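Local structure of methionine-binding protein (Coxiella burnetii, 3TQW) at residues G12-L17 with N172-I177. The protein binds methionine and probably serves as the periplasmic substrate-binding component of an ABC transporter for that amino acid. Numbering follows the deposited sequence.
With MET (methionine), chain C.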
ATOM      1  N   GLY A  12       0.256   5.637  11.050  1.00 16.64           N
ATOM      2  CA  GLY A  12       0.607   6.628  10.045  1.00 13.14           C
ATOM      3  C   GLY A  12      -0.644   7.263   9.454  1.00 14.70           C
ATOM      4  O   GLY A  12      -1.691   7.294  10.107  1.00 11.64           O
ATOM      5  N   PRO A  13      -0.544   7.762   8.210  1.00 17.05           N
ATOM      6  CA  PRO A  13      -1.613   8.504   7.524  1.00 16.91           C
ATOM      7  C   PRO A  13      -2.907   7.705   7.391  1.00 15.70           C
ATOM      8  O   PRO A  13      -3.990   8.288   7.486  1.00 15.88           O
ATOM      9  CB  PRO A  13      -1.040   8.756   6.123  1.00 18.00           C
ATOM     10  CG  PRO A  13       0.407   8.476   6.212  1.00 19.89           C
ATOM     11  CD  PRO A  13       0.635   7.551   7.352  1.00 18.33           C
ATOM     12  N   GLU A  14      -2.806   6.399   7.151  1.00  9.22           N
ATOM     13  CA  GLU A  14      -4.014   5.584   6.997  1.00  9.93           C
ATOM     14  C   GLU A  14      -4.767   5.411   8.315  1.00 11.44           C
ATOM     15  O   GLU A  14      -5.985   5.226   8.329  1.00 13.36           O
ATOM     16  CB  GLU A  14      -3.690   4.232   6.362  1.00 13.73           C
ATOM     17  CG  GLU A  14      -3.157   4.369   4.939  1.00 13.16           C
ATOM     18  CD  GLU A  14      -2.711   3.051   4.344  1.00 18.99           C
ATOM     19  OE1 GLU A  14      -2.981   1.993   4.951  1.00 20.58           O
ATOM     20  OE2 GLU A  14      -2.090   3.082   3.265  1.00 20.00           O
ATOM     21  N   THR A  15      -4.038   5.461   9.420  1.00 11.17           N
ATOM     22  CA  THR A  15      -4.666   5.432  10.729  1.00 11.41           C
ATOM     23  C   THR A  15      -5.435   6.729  10.961  1.00 11.56           C
ATOM     24  O   THR A  15      -6.512   6.713  11.556  1.00 14.28           O
ATOM     25  CB  THR A  15      -3.629   5.185  11.846  1.00 13.68           C
ATOM     26  OG1 THR A  15      -3.132   3.843  11.726  1.00 13.18           O
ATOM     27  CG2 THR A  15      -4.263   5.353  13.227  1.00 14.02           C
ATOM     28  N   GLN A  16      -4.893   7.850  10.482  1.00 12.11           N
ATOM     29  CA  GLN A  16      -5.617   9.122  10.563  1.00 10.82           C
ATOM     30  C   GLN A  16      -6.911   9.036   9.769  1.00 11.00           C
ATOM     31  O   GLN A  16      -7.957   9.497  10.217  1.00 15.38           O
ATOM     32  CB  GLN A  16      -4.768  10.283  10.043  1.00 11.43           C
ATOM     33  CG  GLN A  16      -3.544  10.568  10.888  1.00 14.08           C
ATOM     34  CD  GLN A  16      -2.731  11.743  10.374  1.00 19.12           C
ATOM     35  OE1 GLN A  16      -1.506  11.685  10.341  1.00 20.85           O
ATOM     36  NE2 GLN A  16      -3.409  12.816   9.982  1.00 14.81           N
ATOM     37  N   LEU A  17      -6.829   8.442   8.584  1.00 11.15           N
ATOM     38  CA  LEU A  17      -8.008   8.252   7.758  1.00 11.72           C
ATOM     39  C   LEU A  17      -9.035   7.424   8.528  1.00 12.16           C
ATOM     40  O   LEU A  17     -10.225   7.751   8.558  1.00 13.42           O
ATOM     41  CB  LEU A  17      -7.639   7.568   6.436  1.00 12.84           C
ATOM     42  CG  LEU A  17      -8.806   7.413   5.461  1.00 15.41           C
ATOM     43  CD1 LEU A  17      -9.210   8.782   4.923  1.00 16.17           C
ATOM     44  CD2 LEU A  17      -8.447   6.475   4.320  1.00 20.63           C
ATOM     45  N   ASN A 172       5.899   2.711  -0.952  1.00 12.85           N
ATOM     46  CA  ASN A 172       4.454   2.750  -0.725  1.00 12.55           C
ATOM     47  C   ASN A 172       4.080   4.093  -0.122  1.00 12.85           C
ATOM     48  O   ASN A 172       4.775   4.606   0.751  1.00 16.57           O
ATOM     49  CB  ASN A 172       3.999   1.639   0.222  1.00 15.08           C
ATOM     50  CG  ASN A 172       4.275   0.248  -0.321  1.00 16.62           C
ATOM     51  OD1 ASN A 172       3.405  -0.379  -0.925  1.00 20.14           O
ATOM     52  ND2 ASN A 172       5.479  -0.248  -0.086  1.00 12.01           N
ATOM     53  N   THR A 173       2.976   4.654  -0.583  1.00 15.22           N
ATOM     54  CA  THR A 173       2.544   5.968  -0.127  1.00 15.59           C
ATOM     55  C   THR A 173       2.406   6.091   1.398  1.00 13.67           C
ATOM     56  O   THR A 173       2.767   7.120   1.966  1.00 14.26           O
ATOM     57  CB  THR A 173       1.243   6.379  -0.838  1.00 16.87           C
ATOM     58  OG1 THR A 173       1.520   6.549  -2.237  1.00 18.17           O
ATOM     59  CG2 THR A 173       0.686   7.681  -0.254  1.00 14.68           C
ATOM     60  N   ASN A 174       1.906   5.053   2.070  1.00 11.79           N
ATOM     61  CA  ASN A 174       1.750   5.148   3.522  1.00 13.78           C
ATOM     62  C   ASN A 174       3.091   5.363   4.227  1.00 15.95           C
ATOM     63  O   ASN A 174       3.133   5.902   5.330  1.00 16.60           O
ATOM     64  CB  ASN A 174       0.997   3.941   4.108  1.00 15.21           C
ATOM     65  CG  ASN A 174       1.819   2.668   4.084  1.00 16.54           C
ATOM     66  OD1 ASN A 174       2.027   2.074   3.028  1.00 17.97           O
ATOM     67  ND2 ASN A 174       2.284   2.237   5.250  1.00 12.94           N
ATOM     68  N   TYR A 175       4.185   4.956   3.583  1.00 13.92           N
ATOM     69  CA  TYR A 175       5.516   5.155   4.159  1.00 17.60           C
ATOM     70  C   TYR A 175       6.197   6.424   3.638  1.00 18.32           C
ATOM     71  O   TYR A 175       6.975   7.054   4.351  1.00 18.87           O
ATOM     72  CB  TYR A 175       6.410   3.927   3.928  1.00 15.50           C
ATOM     73  CG  TYR A 175       6.024   2.739   4.788  1.00 14.36           C
ATOM     74  CD1 TYR A 175       5.895   2.867   6.167  1.00 14.84           C
ATOM     75  CD2 TYR A 175       5.767   1.500   4.218  1.00 14.24           C
ATOM     76  CE1 TYR A 175       5.532   1.788   6.959  1.00 15.10           C
ATOM     77  CE2 TYR A 175       5.403   0.408   5.003  1.00 13.79           C
ATOM     78  CZ  TYR A 175       5.287   0.561   6.368  1.00 13.25           C
ATOM     79  OH  TYR A 175       4.919  -0.514   7.143  1.00 18.05           O
ATOM     80  N   ALA A 176       5.897   6.796   2.398  1.00 14.88           N
ATOM     81  CA  ALA A 176       6.460   8.009   1.816  1.00 15.50           C
ATOM     82  C   ALA A 176       6.003   9.264   2.560  1.00 17.11           C
ATOM     83  O   ALA A 176       6.802  10.157   2.845  1.00 17.73           O
ATOM     84  CB  ALA A 176       6.098   8.108   0.344  1.00 14.99           C
ATOM     85  N   ILE A 177       4.716   9.329   2.876  1.00 17.89           N
ATOM     86  CA  ILE A 177       4.153  10.544   3.458  1.00 19.01           C
ATOM     87  C   ILE A 177       4.777  10.929   4.798  1.00 20.00           C
ATOM     88  O   ILE A 177       5.201  12.067   4.967  1.00 19.73           O
ATOM     89  CB  ILE A 177       2.616  10.487   3.528  1.00 19.33           C
ATOM     90  CG1 ILE A 177       2.047  10.706   2.118  1.00 22.73           C
ATOM     91  CG2 ILE A 177       2.076  11.534   4.497  1.00 18.93           C
ATOM     92  CD1 ILE A 177       0.559  10.472   2.008  1.00 24.71           C
TER
HETATM   93  N   MET C 238      -1.185   0.955   1.621  1.00 12.50           N
HETATM   94  CA  MET C 238      -0.202   0.162   0.871  1.00 13.36           C
HETATM   95  C   MET C 238      -0.270   0.538  -0.606  1.00 15.66           C
HETATM   96  O   MET C 238      -1.358   0.779  -1.128  1.00 14.93           O
HETATM   97  CB  MET C 238      -0.487  -1.336   1.057  1.00 16.00           C
HETATM   98  CG  MET C 238       0.495  -2.290   0.371  1.00 10.90           C
HETATM   99  SD  MET C 238       0.065  -4.028   0.654  1.00  6.26           S
HETATM  100  CE  MET C 238       0.355  -4.125   2.420  1.00 13.85           C
HETATM  101  OXT MET C 238       0.740   0.618  -1.310  1.00 15.45           O
HETATM  102  O   HOH W   1      -0.007   3.417   0.576  0.91 12.24           O
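Pro13 and Asn174 mark the closest backbone approach, CA to CA 6.2 Å, where the first turn of helix 13-29 meets the short helix 173-176. Pro13 lays the CD corner of its ring 3.6 Å from the backbone O of Asn174, and its CG touches Ile177 CG2 at 3.9 Å, the ring and the isoleucine side chain lying alongside one another but pointing opposite ways. One residue on, Glu14 reaches for the ligand: with CG anti to its own carbonyl carbon (chi1 -64°) and the chain extended beyond, it brings OE2 to 2.8 Å from the methionine N, a distance consistent with attraction between a carboxylate and an ammonium group. The same OE2 lies 3.3 Å from Asn174 CB, and the Glu14 carboxylate and the Asn174 amide are inclined 47° to each other. A water joins the two helices at this point: it accepts from the backbone N of Asn174 and from the methionine N, both at 2.9 Å, and donates weakly to Glu14 OE2. The Asn174 side chain is turned by chi1 of 71° between its backbone N and carbonyl carbon, which puts ND2 3.4 Å above the centre of the Tyr175 ring; its OD1 is hydrogen-bonded to Tyr41 OH. Helix 13-29 follows strand 5-10 of the six-stranded sheet, whereas helix 173-176 follows strand 168-171 of the five-stranded one, so the contact bridges the two lobes beside the methionine, as expected at the cleft of a periplasmic-binding-protein fold. Phe233 of helix 223-233 packs on both Pro13 and Ile177.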